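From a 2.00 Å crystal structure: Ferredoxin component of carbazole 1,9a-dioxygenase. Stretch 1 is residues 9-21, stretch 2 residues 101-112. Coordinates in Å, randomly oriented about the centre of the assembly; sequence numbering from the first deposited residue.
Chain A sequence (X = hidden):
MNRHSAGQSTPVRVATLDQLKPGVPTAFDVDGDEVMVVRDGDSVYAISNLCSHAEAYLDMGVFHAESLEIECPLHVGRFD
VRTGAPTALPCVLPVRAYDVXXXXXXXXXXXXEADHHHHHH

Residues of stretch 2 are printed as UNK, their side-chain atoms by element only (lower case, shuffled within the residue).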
# COMPACT_ATOMS: atom_id res chain seq x y z
N SER A 9 6.88 16.47 -11.03
CA SER A 9 6.07 16.96 -12.17
C SER A 9 4.59 16.50 -12.21
O SER A 9 4.02 16.30 -13.29
CB SER A 9 6.79 16.63 -13.48
OG SER A 9 8.09 17.20 -13.46
N THR A 10 3.95 16.34 -11.05
CA THR A 10 4.58 16.42 -9.73
C THR A 10 4.06 15.21 -8.99
O THR A 10 2.98 14.73 -9.31
CB THR A 10 4.10 17.65 -8.95
OG1 THR A 10 2.69 17.85 -9.16
CG2 THR A 10 4.85 18.88 -9.38
N PRO A 11 4.79 14.76 -7.96
CA PRO A 11 4.25 13.64 -7.19
C PRO A 11 3.19 14.13 -6.19
O PRO A 11 2.82 15.31 -6.22
CB PRO A 11 5.48 13.11 -6.47
CG PRO A 11 6.32 14.29 -6.25
CD PRO A 11 6.07 15.23 -7.42
N VAL A 12 2.70 13.22 -5.35
CA VAL A 12 1.76 13.58 -4.30
C VAL A 12 2.41 13.34 -2.92
O VAL A 12 2.87 12.23 -2.65
CB VAL A 12 0.47 12.73 -4.45
CG1 VAL A 12 -0.51 12.97 -3.32
CG2 VAL A 12 -0.16 12.97 -5.86
N ARG A 13 2.47 14.37 -2.08
CA ARG A 13 3.04 14.21 -0.74
C ARG A 13 1.88 13.72 0.11
O ARG A 13 0.86 14.41 0.21
CB ARG A 13 3.57 15.52 -0.11
CG ARG A 13 4.24 15.19 1.28
CD ARG A 13 4.06 16.11 2.49
NE ARG A 13 2.80 15.90 3.17
CZ ARG A 13 2.57 15.95 4.49
NH1 ARG A 13 3.51 16.15 5.41
NH2 ARG A 13 1.34 15.75 4.87
N VAL A 14 2.04 12.56 0.73
CA VAL A 14 0.95 11.97 1.50
C VAL A 14 1.09 12.18 3.00
O VAL A 14 0.09 12.28 3.71
CB VAL A 14 0.76 10.46 1.19
CG1 VAL A 14 0.32 10.30 -0.28
CG2 VAL A 14 2.04 9.67 1.47
N ALA A 15 2.33 12.22 3.47
CA ALA A 15 2.61 12.30 4.89
C ALA A 15 4.11 12.43 5.11
O ALA A 15 4.90 12.26 4.18
CB ALA A 15 2.07 11.04 5.60
N THR A 16 4.48 12.73 6.35
CA THR A 16 5.85 12.65 6.83
C THR A 16 6.09 11.23 7.36
O THR A 16 5.17 10.61 7.93
CB THR A 16 6.07 13.69 7.97
OG1 THR A 16 5.52 14.95 7.57
CG2 THR A 16 7.49 13.89 8.24
N LEU A 17 7.30 10.71 7.18
CA LEU A 17 7.61 9.33 7.53
C LEU A 17 7.18 8.95 8.95
O LEU A 17 6.59 7.89 9.15
CB LEU A 17 9.10 9.03 7.33
CG LEU A 17 9.58 7.59 7.49
CD1 LEU A 17 9.11 6.74 6.33
CD2 LEU A 17 11.09 7.53 7.61
N ASP A 18 7.46 9.82 9.92
CA ASP A 18 7.15 9.44 11.30
C ASP A 18 5.71 9.74 11.71
O ASP A 18 5.32 9.48 12.85
CB ASP A 18 8.15 10.03 12.29
CG ASP A 18 8.48 11.46 11.98
OD1 ASP A 18 7.53 12.27 11.84
OD2 ASP A 18 9.70 11.75 11.88
N GLN A 19 4.91 10.26 10.78
CA GLN A 19 3.47 10.32 10.98
C GLN A 19 2.86 8.94 10.74
O GLN A 19 1.72 8.70 11.12
CB GLN A 19 2.80 11.33 10.05
CG GLN A 19 3.10 12.79 10.36
CD GLN A 19 2.46 13.73 9.34
OE1 GLN A 19 2.25 13.36 8.17
NE2 GLN A 19 2.14 14.95 9.78
N LEU A 20 3.64 8.06 10.11
CA LEU A 20 3.20 6.68 9.88
C LEU A 20 3.80 5.74 10.90
O LEU A 20 5.03 5.60 11.01
CB LEU A 20 3.59 6.22 8.47
CG LEU A 20 2.61 6.38 7.31
CD1 LEU A 20 2.13 7.81 7.14
CD2 LEU A 20 3.26 5.86 6.03
N LYS A 21 2.93 5.07 11.65
CA LYS A 21 3.36 4.01 12.54
C LYS A 21 3.90 2.84 11.71
O LYS A 21 3.24 2.38 10.78
CB LYS A 21 2.22 3.55 13.46
CG LYS A 21 1.63 4.69 14.31
CD LYS A 21 0.32 4.28 15.03
CE LYS A 21 -0.90 4.36 14.11
NZ LYS A 21 -2.17 4.03 14.82
N UNK A 101 9.18 7.64 -2.98
CA UNK A 101 10.45 8.17 -2.52
C UNK A 101 10.19 8.86 -1.17
O UNK A 101 9.16 9.51 -0.97
c UNK A 101 11.83 8.35 -4.66
c UNK A 101 11.86 10.28 -3.04
c UNK A 101 11.03 9.13 -3.62
N UNK A 102 11.10 8.68 -0.21
CA UNK A 102 11.14 9.53 0.98
C UNK A 102 12.25 10.58 0.77
O UNK A 102 13.41 10.24 0.57
c UNK A 102 11.40 8.73 2.25
c UNK A 102 11.49 9.65 3.46
c UNK A 102 10.28 7.68 2.48
N UNK A 103 11.87 11.86 0.82
CA UNK A 103 12.82 12.93 0.57
C UNK A 103 12.68 13.93 1.72
O UNK A 103 11.61 14.48 1.94
o UNK A 103 14.27 14.45 -2.17
o UNK A 103 13.53 15.71 -0.52
c UNK A 103 12.53 13.56 -0.80
c UNK A 103 13.52 14.65 -1.18
N UNK A 104 13.75 14.11 2.49
CA UNK A 104 13.70 15.00 3.64
C UNK A 104 12.51 14.73 4.56
O UNK A 104 11.82 15.67 4.96
N UNK A 105 12.32 13.46 4.91
CA UNK A 105 11.18 12.98 5.74
C UNK A 105 9.79 13.02 5.09
O UNK A 105 8.86 12.34 5.58
o UNK A 105 10.49 12.75 8.09
c UNK A 105 11.13 13.65 7.17
c UNK A 105 10.37 14.94 7.16
N UNK A 106 9.66 13.52 3.89
CA UNK A 106 8.35 13.59 3.23
C UNK A 106 8.14 12.38 2.33
O UNK A 106 9.00 12.03 1.51
c UNK A 106 8.52 16.16 3.14
c UNK A 106 7.66 16.39 4.36
o UNK A 106 6.53 15.89 4.41
c UNK A 106 8.21 14.87 2.39
o UNK A 106 8.12 17.09 5.28
N UNK A 107 6.97 11.76 2.47
CA UNK A 107 6.66 10.59 1.66
C UNK A 107 5.98 11.04 0.37
O UNK A 107 4.87 11.60 0.39
c UNK A 107 6.47 9.07 3.70
c UNK A 107 5.48 8.36 1.49
c UNK A 107 5.49 8.22 4.60
c UNK A 107 5.78 9.55 2.41
N UNK A 108 6.65 10.80 -0.75
CA UNK A 108 6.14 11.25 -2.05
C UNK A 108 5.78 10.04 -2.92
O UNK A 108 6.60 9.13 -3.07
c UNK A 108 7.22 12.06 -2.75
c UNK A 108 6.72 14.29 -1.69
c UNK A 108 7.82 13.27 -2.00
c UNK A 108 8.94 13.91 -2.85
N UNK A 109 4.58 10.07 -3.50
CA UNK A 109 4.06 8.98 -4.33
C UNK A 109 3.85 9.47 -5.77
O UNK A 109 3.19 10.49 -5.99
c UNK A 109 2.90 8.05 -2.25
c UNK A 109 2.71 8.44 -3.75
c UNK A 109 2.18 7.22 -4.57
N UNK A 110 4.42 8.77 -6.74
CA UNK A 110 4.20 9.12 -8.14
C UNK A 110 2.80 8.70 -8.56
O UNK A 110 2.40 7.56 -8.33
c UNK A 110 5.24 8.44 -9.01
N UNK A 111 2.03 9.62 -9.17
CA UNK A 111 0.67 9.29 -9.59
C UNK A 111 0.66 8.35 -10.79
O UNK A 111 1.66 8.26 -11.49
c UNK A 111 1.03 11.68 -9.50
c UNK A 111 2.37 11.01 -9.50
c UNK A 111 0.07 10.65 -10.00
N UNK A 112 -0.45 7.64 -10.96
CA UNK A 112 -0.69 6.73 -12.09
C UNK A 112 -0.33 7.39 -13.42
O UNK A 112 0.38 6.80 -14.24
c UNK A 112 -3.85 4.45 -12.29
n UNK A 112 -6.31 4.92 -12.34
c UNK A 112 -2.47 4.97 -12.73
c UNK A 112 -4.99 5.17 -12.99
c UNK A 112 -2.16 6.32 -12.09
O HOH W 1 6.72 18.13 7.41

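Position 101 carries three side-chain carbons, one bearing the other two, and lies out of reach of stretch 1. It is Val 101, a beta-branched residue at home in an extended strand. Position 102 repeats the pattern, one carbon carrying two, but points toward stretch 1, where a terminal carbon lies 4.1 Å from CD1 of Leu 17. This is Val 102, a compact apolar partner for a leucine.

Position 103 has two carbons, the second bearing two oxygens, and touches nothing on stretch 1. It is Asp 103, whose charge remains exposed at the start of a type I' turn. Position 104 has no side-chain atoms and a phi of 50°, so it is Gly 104; positive phi by itself favours glycine. Position 105 also has a positive phi, 70°, yet carries one carbon bearing an oxygen and a carbon; the oxygen lies 3.2 Å from CG2 of Thr 16. It is Thr 105, a small side chain set against Thr 16 and Leu 17, while its backbone O accepts a hydrogen bond from N of Leu 17 at 2.8 Å.

At position 106 three carbons run in a row, the third bearing two oxygens, one of them 3.2 Å from NH1 of Arg 13 and near the plane of the guanidinium. This is Glu 106, long enough for its end to approach stretch 1 and form a salt bridge through OE1. A water donates to OE2 and makes a weak bond with OG1 of Thr 16.

Position 107 has four carbons, forked at the first. The one-carbon arm packs 3.7 Å from CG2 of Val 14, whereas the end of the two-carbon arm reaches 3.5 Å from CD2 of Leu 20. This is Ile 107, the residue of its stretch most covered by the other, its two arms serving different neighbours. Position 108 also has four carbons, but forked at the second, and a terminal carbon lies 3.7 Å from CB of Arg 13. It is Leu 108, which shares a face of the sheet with that arginine and covers the aliphatic base of its charged side chain.

Position 109 returns to one carbon carrying two, one of these 3.9 Å from CG1 of Val 14. It is Val 109, whose short beta-branched side chain suits a buried strand position. Position 110 has a single carbon pointing away from stretch 1: Ala 110, where nothing large is needed to meet that stretch. At position 111 three carbons close a ring onto the backbone N, one lying 4.0 Å from CG2 of Val 12. This is Pro 111, an apolar surface just past the strand's end. Position 112, four carbons ending in nitrogen, is Lys 112, clear of stretch 1, with chi3 at p bending an otherwise t chain; its NZ is hydrogen-bonded elsewhere in the structure.

The contact is an antiparallel strand pairing. N of Val 12 donates to O of Val 109 at 2.8 Å, and N of Val 109 to O of Val 12 at 2.9 Å; farther along, N of Val 14 meets O of Ile 107 at 3.0 Å. Arg 13, Thr 16, Glu 106 and Leu 108 share one face, including the salt bridge, while Ile 107 and Val 109 point to the other and pack against Val 14.

Stretch 2 (101-112) VVDGTEILVAPK
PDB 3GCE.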